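Local atomic coordinates of glideosome-associated protein 50 (Plasmodium falciparum 3D7, PDB entry 3TGH), a protein that is a component of the glideosome involved in gliding motility and host-cell invasion, and may assemble and anchor that complex at the parasite's inner membrane complex. Residues Thr36-Pro41 and Gly70-Pro75; Met74-Val79 and Asn117-Ile122. One frame throughout, in Å; residues are numbered along the deposited sequence.

Contact 1: residues Thr36-Pro41 and Gly70-Pro75; sequences TFIVSP and GDMYMP
M74 lays its side chain across that of I38 at about a right angle, with SD 4.0 Å from I38 CG1 and CG close to I38 CD1. Its CB points at the facing segment and lies 3.5 Å from T36 O. The first torsion sets CG between the backbone N and the carbonyl carbon (chi1 61°), and the chain bends again at chi3 (69°). SD also lies 3.9 Å from F37 N. An unbranched, flexible thioether suits this place, since it can follow the relief of a branched neighbour without bringing a polar group that needs a partner. I38 turns its delta methyl toward the methionines, CD1 4.3 Å from CE of M72, whose bent chain brings its terminal methyl to the same isoleucine. The ring of P75 rests beside F37, its CD and CB each 4.0 Å from F37 CB, while the phenyl ring itself leads away to meet F6 and F154. The one hydrogen bond across the contact runs from I38 N to P75 O, 2.9 Å long and fairly straight at the hydrogen (162°). Proline has no N-H to give, but its carbonyl can still accept, and this bond opens the parallel pairing of strands 37-40 and 75-78 as the chain leaves the turn G70-Y73. I30 of helix 17-32 touches I38, M72 and M74, so the methionines and the isoleucine fill the space between helix and sheet, as in the layered metallophosphoesterase fold. The chemistry implies a largely apolar seam in which one backbone bond sets the pairing and shape-fitting side chains supply most of the rest.

Contact 2: residues Met74-Val79 and Asn117-Ile122; sequences MPFFTV and NYPKWI
F76 is held through both polar backbone atoms: its N donates to K120 O at 2.8 Å, and its O accepts from I122 N at 2.9 Å. K120 N to M74 O precedes this pair and T78 N to I122 O (3.1 Å) follows it, the last nearly straight at 172°. This alternation is that of a parallel sheet, here between strands 75-78 and 120-122. One face carries F76 and W121, both with CG anti to the backbone N (chi1 -173° in F76). Their rings are nearly parallel, 18° between planes, but slid so far apart that they barely overlap; F76 CE2 reaches W121 CZ3 at 3.9 Å. T78 sets its CG2 methyl over one face of the indole, toward the rim, 4.0 Å from the centroid of the six-membered ring in a CH-pi contact, while OG1 bonds to N44; a threonine thus serves an apolar and a polar neighbour at once. P119 packs its CB against F76 CB ahead of the strand. The other face carries P75, F77, K120 and I122. I122 lies side by side with F77; its CG2 and CD1 both meet that ring, CG2 3.7 Å from F77 CD1, and CD1 reaches on to P75 CB at 3.6 Å. A beta-branched residue suits this extended strand. K120 is exposed and carries its extended chain away from the contact, where its charge can meet solvent. Strand 120-122 is the outermost of its sheet within the chain, and 75-78 separates it from 37-40. Y61 of helix 56-62 meets F76 and W121 edge-to-face and W57 meets W121 likewise, so this helix packs on their face, while Y130 of strand 128-136 stacks on F77.

Contacts 1 and 2 are successive joints in the parallel part of one mixed sheet, and strand 75-78 is common to both: its edge toward 37-40 serves contact 1 and the other serves contact 2. M74 shows the change of role, its side chain turned to 36-41 and its carbonyl to 117-122. Both contacts are mostly buried, but contact 2 reaches the sheet's border and includes the exposed K120. Contact 1 catches only the start of a pairing and relies on methionine and isoleucine beneath helix 17-32; contact 2 has four backbone bonds and sets F76 and W121 beside helix 56-62. I38 O and S40 N probably continue the first pairing through F77.

Contact 1: residues Thr36-Pro41 and Gly70-Pro75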
loop_
_atom_site.group_PDB
_atom_site.type_symbol
_atom_site.label_atom_id
_atom_site.label_comp_id
_atom_site.label_asym_id
_atom_site.label_seq_id
_atom_site.Cartn_x
_atom_site.Cartn_y
_atom_site.Cartn_z
ATOM N N THR A 36 -4.876 13.411 -2.487
ATOM C CA THR A 36 -3.996 14.110 -1.537
ATOM C C THR A 36 -2.798 13.301 -1.013
ATOM O O THR A 36 -1.897 13.866 -0.397
ATOM C CB THR A 36 -4.795 14.679 -0.358
ATOM O OG1 THR A 36 -5.496 13.619 0.296
ATOM C CG2 THR A 36 -5.791 15.738 -0.859
ATOM N N PHE A 37 -2.772 11.994 -1.266
ATOM C CA PHE A 37 -1.564 11.204 -1.034
ATOM C C PHE A 37 -1.591 9.906 -1.825
ATOM O O PHE A 37 -2.623 9.514 -2.368
ATOM C CB PHE A 37 -1.307 10.931 0.457
ATOM C CG PHE A 37 -2.384 10.139 1.142
ATOM C CD1 PHE A 37 -2.283 8.755 1.265
ATOM C CD2 PHE A 37 -3.485 10.780 1.695
ATOM C CE1 PHE A 37 -3.271 8.023 1.920
ATOM C CE2 PHE A 37 -4.474 10.060 2.342
ATOM C CZ PHE A 37 -4.358 8.672 2.459
ATOM N N ILE A 38 -0.425 9.288 -1.913
ATOM C CA ILE A 38 -0.232 8.058 -2.671
ATOM C C ILE A 38 0.264 6.986 -1.712
ATOM O O ILE A 38 1.070 7.261 -0.816
ATOM C CB ILE A 38 0.806 8.265 -3.801
ATOM C CG1 ILE A 38 0.363 9.384 -4.755
ATOM C CG2 ILE A 38 1.056 6.962 -4.564
ATOM C CD1 ILE A 38 1.530 10.039 -5.505
ATOM N N VAL A 39 -0.213 5.757 -1.896
ATOM C CA VAL A 39 0.374 4.603 -1.238
ATOM C C VAL A 39 0.951 3.698 -2.317
ATOM O O VAL A 39 0.438 3.655 -3.441
ATOM C CB VAL A 39 -0.633 3.806 -0.367
ATOM C CG1 VAL A 39 -1.258 4.697 0.712
ATOM C CG2 VAL A 39 -1.719 3.146 -1.227
ATOM N N SER A 40 2.004 2.967 -1.977
ATOM C CA SER A 40 2.659 2.088 -2.948
ATOM C C SER A 40 2.800 0.659 -2.444
ATOM O O SER A 40 3.713 0.372 -1.673
ATOM C CB SER A 40 4.028 2.652 -3.318
ATOM O OG SER A 40 4.665 1.837 -4.290
ATOM N N PRO A 41 1.880 -0.235 -2.858
ATOM C CA PRO A 41 2.028 -1.641 -2.544
ATOM C C PRO A 41 3.079 -2.280 -3.443
ATOM O O PRO A 41 3.700 -1.608 -4.265
ATOM C CB PRO A 41 0.629 -2.199 -2.812
ATOM C CG PRO A 41 0.131 -1.388 -3.934
ATOM C CD PRO A 41 0.681 0.002 -3.690
ATOM N N GLY A 70 3.693 22.147 -8.388
ATOM C CA GLY A 70 3.558 21.349 -7.178
ATOM C C GLY A 70 2.393 20.375 -7.185
ATOM O O GLY A 70 1.975 19.914 -6.126
ATOM N N ASP A 71 1.881 20.044 -8.371
ATOM C CA ASP A 71 0.711 19.175 -8.498
ATOM C C ASP A 71 0.955 17.740 -8.003
ATOM O O ASP A 71 0.006 17.051 -7.638
ATOM C CB ASP A 71 0.219 19.126 -9.951
ATOM C CG ASP A 71 -0.441 20.426 -10.403
ATOM O OD1 ASP A 71 -0.777 21.286 -9.551
ATOM O OD2 ASP A 71 -0.627 20.576 -11.629
ATOM N N MET A 72 2.209 17.295 -7.998
ATOM C CA MET A 72 2.545 15.956 -7.491
ATOM C C MET A 72 3.283 15.991 -6.145
ATOM O O MET A 72 3.751 14.952 -5.657
ATOM C CB MET A 72 3.365 15.187 -8.535
ATOM C CG MET A 72 2.555 14.741 -9.750
ATOM S SD MET A 72 1.374 13.442 -9.344
ATOM C CE MET A 72 2.484 12.025 -9.254
ATOM N N TYR A 73 3.373 17.166 -5.523
ATOM C CA TYR A 73 4.040 17.248 -4.230
ATOM C C TYR A 73 3.066 16.869 -3.121
ATOM O O TYR A 73 2.289 17.700 -2.638
ATOM C CB TYR A 73 4.659 18.626 -3.982
ATOM C CG TYR A 73 5.463 18.671 -2.703
ATOM C CD1 TYR A 73 6.545 17.817 -2.517
ATOM C CD2 TYR A 73 5.140 19.557 -1.676
ATOM C CE1 TYR A 73 7.290 17.841 -1.348
ATOM C CE2 TYR A 73 5.884 19.588 -0.499
ATOM C CZ TYR A 73 6.956 18.721 -0.345
ATOM O OH TYR A 73 7.708 18.727 0.804
ATOM N N MET A 74 3.115 15.592 -2.749
ATOM C CA MET A 74 2.266 15.014 -1.718
ATOM C C MET A 74 2.975 13.772 -1.171
ATOM O O MET A 74 3.936 13.297 -1.778
ATOM C CB MET A 74 0.917 14.620 -2.324
ATOM C CG MET A 74 1.009 13.564 -3.428
ATOM S SD MET A 74 -0.585 13.244 -4.209
ATOM C CE MET A 74 -0.842 14.808 -5.065
ATOM N N PRO A 75 2.515 13.240 -0.029
ATOM C CA PRO A 75 3.151 12.044 0.522
ATOM C C PRO A 75 3.054 10.847 -0.405
ATOM O O PRO A 75 2.039 10.673 -1.070
ATOM C CB PRO A 75 2.349 11.778 1.803
ATOM C CG PRO A 75 1.802 13.102 2.172
ATOM C CD PRO A 75 1.472 13.757 0.872
#

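Contact 2: residues Met74-Val79 and Asn117-Ile122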
loop_
_atom_site.group_PDB
_atom_site.type_symbol
_atom_site.label_atom_id
_atom_site.label_comp_id
_atom_site.label_asym_id
_atom_site.label_seq_id
_atom_site.Cartn_x
_atom_site.Cartn_y
_atom_site.Cartn_z
ATOM N N MET A 74 3.115 15.592 -2.749
ATOM C CA MET A 74 2.266 15.014 -1.718
ATOM C C MET A 74 2.975 13.772 -1.171
ATOM O O MET A 74 3.936 13.297 -1.778
ATOM C CB MET A 74 0.917 14.620 -2.324
ATOM C CG MET A 74 1.009 13.564 -3.428
ATOM S SD MET A 74 -0.585 13.244 -4.209
ATOM C CE MET A 74 -0.842 14.808 -5.065
ATOM N N PRO A 75 2.515 13.240 -0.029
ATOM C CA PRO A 75 3.151 12.044 0.522
ATOM C C PRO A 75 3.054 10.847 -0.405
ATOM O O PRO A 75 2.039 10.673 -1.070
ATOM C CB PRO A 75 2.349 11.778 1.803
ATOM C CG PRO A 75 1.802 13.102 2.172
ATOM C CD PRO A 75 1.472 13.757 0.872
ATOM N N PHE A 76 4.129 10.063 -0.439
ATOM C CA PHE A 76 4.225 8.800 -1.165
ATOM C C PHE A 76 4.608 7.750 -0.115
ATOM O O PHE A 76 5.802 7.558 0.183
ATOM C CB PHE A 76 5.294 8.932 -2.252
ATOM C CG PHE A 76 5.383 7.752 -3.185
ATOM C CD1 PHE A 76 4.625 7.710 -4.348
ATOM C CD2 PHE A 76 6.276 6.726 -2.939
ATOM C CE1 PHE A 76 4.725 6.636 -5.224
ATOM C CE2 PHE A 76 6.375 5.641 -3.814
ATOM C CZ PHE A 76 5.593 5.602 -4.948
ATOM N N PHE A 77 3.593 7.126 0.486
ATOM C CA PHE A 77 3.774 6.174 1.580
ATOM C C PHE A 77 4.077 4.838 0.936
ATOM O O PHE A 77 3.212 4.262 0.261
ATOM C CB PHE A 77 2.507 6.015 2.424
ATOM C CG PHE A 77 2.097 7.256 3.173
ATOM C CD1 PHE A 77 2.773 7.643 4.317
ATOM C CD2 PHE A 77 1.004 8.000 2.760
ATOM C CE1 PHE A 77 2.386 8.784 5.013
ATOM C CE2 PHE A 77 0.616 9.138 3.449
ATOM C CZ PHE A 77 1.306 9.527 4.575
ATOM N N THR A 78 5.288 4.346 1.131
ATOM C CA THR A 78 5.684 3.123 0.468
ATOM C C THR A 78 6.178 2.045 1.423
ATOM O O THR A 78 6.386 2.280 2.609
ATOM C CB THR A 78 6.708 3.408 -0.647
ATOM O OG1 THR A 78 6.846 2.224 -1.445
ATOM C CG2 THR A 78 8.054 3.812 -0.080
ATOM N N VAL A 79 6.277 0.831 0.887
ATOM C CA VAL A 79 6.868 -0.303 1.573
ATOM C C VAL A 79 7.786 -1.009 0.583
ATOM O O VAL A 79 7.736 -0.748 -0.619
ATOM C CB VAL A 79 5.808 -1.333 2.026
ATOM C CG1 VAL A 79 4.913 -0.750 3.105
ATOM C CG2 VAL A 79 4.974 -1.810 0.832
ATOM N N ASN A 117 9.295 18.772 -7.084
ATOM C CA ASN A 117 8.317 18.563 -8.158
ATOM C C ASN A 117 7.704 17.159 -8.129
ATOM O O ASN A 117 6.691 16.909 -8.773
ATOM C CB ASN A 117 8.963 18.795 -9.529
ATOM C CG ASN A 117 9.440 20.230 -9.720
ATOM O OD1 ASN A 117 8.850 21.172 -9.191
ATOM N ND2 ASN A 117 10.514 20.398 -10.487
ATOM N N TYR A 118 8.322 16.254 -7.377
ATOM C CA TYR A 118 7.874 14.861 -7.294
ATOM C C TYR A 118 7.367 14.548 -5.878
ATOM O O TYR A 118 7.601 15.331 -4.951
ATOM C CB TYR A 118 9.017 13.927 -7.694
ATOM C CG TYR A 118 10.340 14.256 -7.036
ATOM C CD1 TYR A 118 11.325 14.962 -7.723
ATOM C CD2 TYR A 118 10.603 13.869 -5.728
ATOM C CE1 TYR A 118 12.535 15.265 -7.126
ATOM C CE2 TYR A 118 11.811 14.165 -5.120
ATOM C CZ TYR A 118 12.774 14.865 -5.826
ATOM O OH TYR A 118 13.970 15.165 -5.230
ATOM N N PRO A 119 6.663 13.414 -5.701
ATOM C CA PRO A 119 6.094 13.152 -4.376
ATOM C C PRO A 119 7.148 12.926 -3.290
ATOM O O PRO A 119 8.261 12.494 -3.585
ATOM C CB PRO A 119 5.264 11.876 -4.593
ATOM C CG PRO A 119 4.986 11.832 -6.056
ATOM C CD PRO A 119 6.166 12.459 -6.712
ATOM N N LYS A 120 6.786 13.211 -2.046
ATOM C CA LYS A 120 7.701 13.052 -0.916
ATOM C C LYS A 120 7.750 11.576 -0.481
ATOM O O LYS A 120 6.761 11.023 -0.027
ATOM C CB LYS A 120 7.276 13.945 0.255
ATOM C CG LYS A 120 8.290 13.986 1.406
ATOM C CD LYS A 120 7.805 14.814 2.582
ATOM C CE LYS A 120 8.885 14.916 3.664
ATOM N NZ LYS A 120 8.451 15.722 4.846
ATOM N N TRP A 121 8.921 10.967 -0.620
ATOM C CA TRP A 121 9.149 9.565 -0.284
ATOM C C TRP A 121 9.074 9.371 1.231
ATOM O O TRP A 121 9.859 9.960 1.968
ATOM C CB TRP A 121 10.527 9.183 -0.819
ATOM C CG TRP A 121 10.926 7.756 -0.701
ATOM C CD1 TRP A 121 11.571 7.173 0.349
ATOM C CD2 TRP A 121 10.776 6.740 -1.691
ATOM N NE1 TRP A 121 11.811 5.850 0.084
ATOM C CE2 TRP A 121 11.338 5.558 -1.163
ATOM C CE3 TRP A 121 10.216 6.708 -2.971
ATOM C CZ2 TRP A 121 11.356 4.360 -1.872
ATOM C CZ3 TRP A 121 10.244 5.510 -3.675
ATOM C CH2 TRP A 121 10.803 4.357 -3.119
ATOM N N ILE A 122 8.110 8.567 1.682
ATOM C CA ILE A 122 7.895 8.311 3.101
ATOM C C ILE A 122 7.988 6.812 3.368
ATOM O O ILE A 122 7.222 6.020 2.812
ATOM C CB ILE A 122 6.536 8.844 3.574
ATOM C CG1 ILE A 122 6.464 10.359 3.359
ATOM C CG2 ILE A 122 6.302 8.504 5.052
ATOM C CD1 ILE A 122 5.188 10.984 3.849
#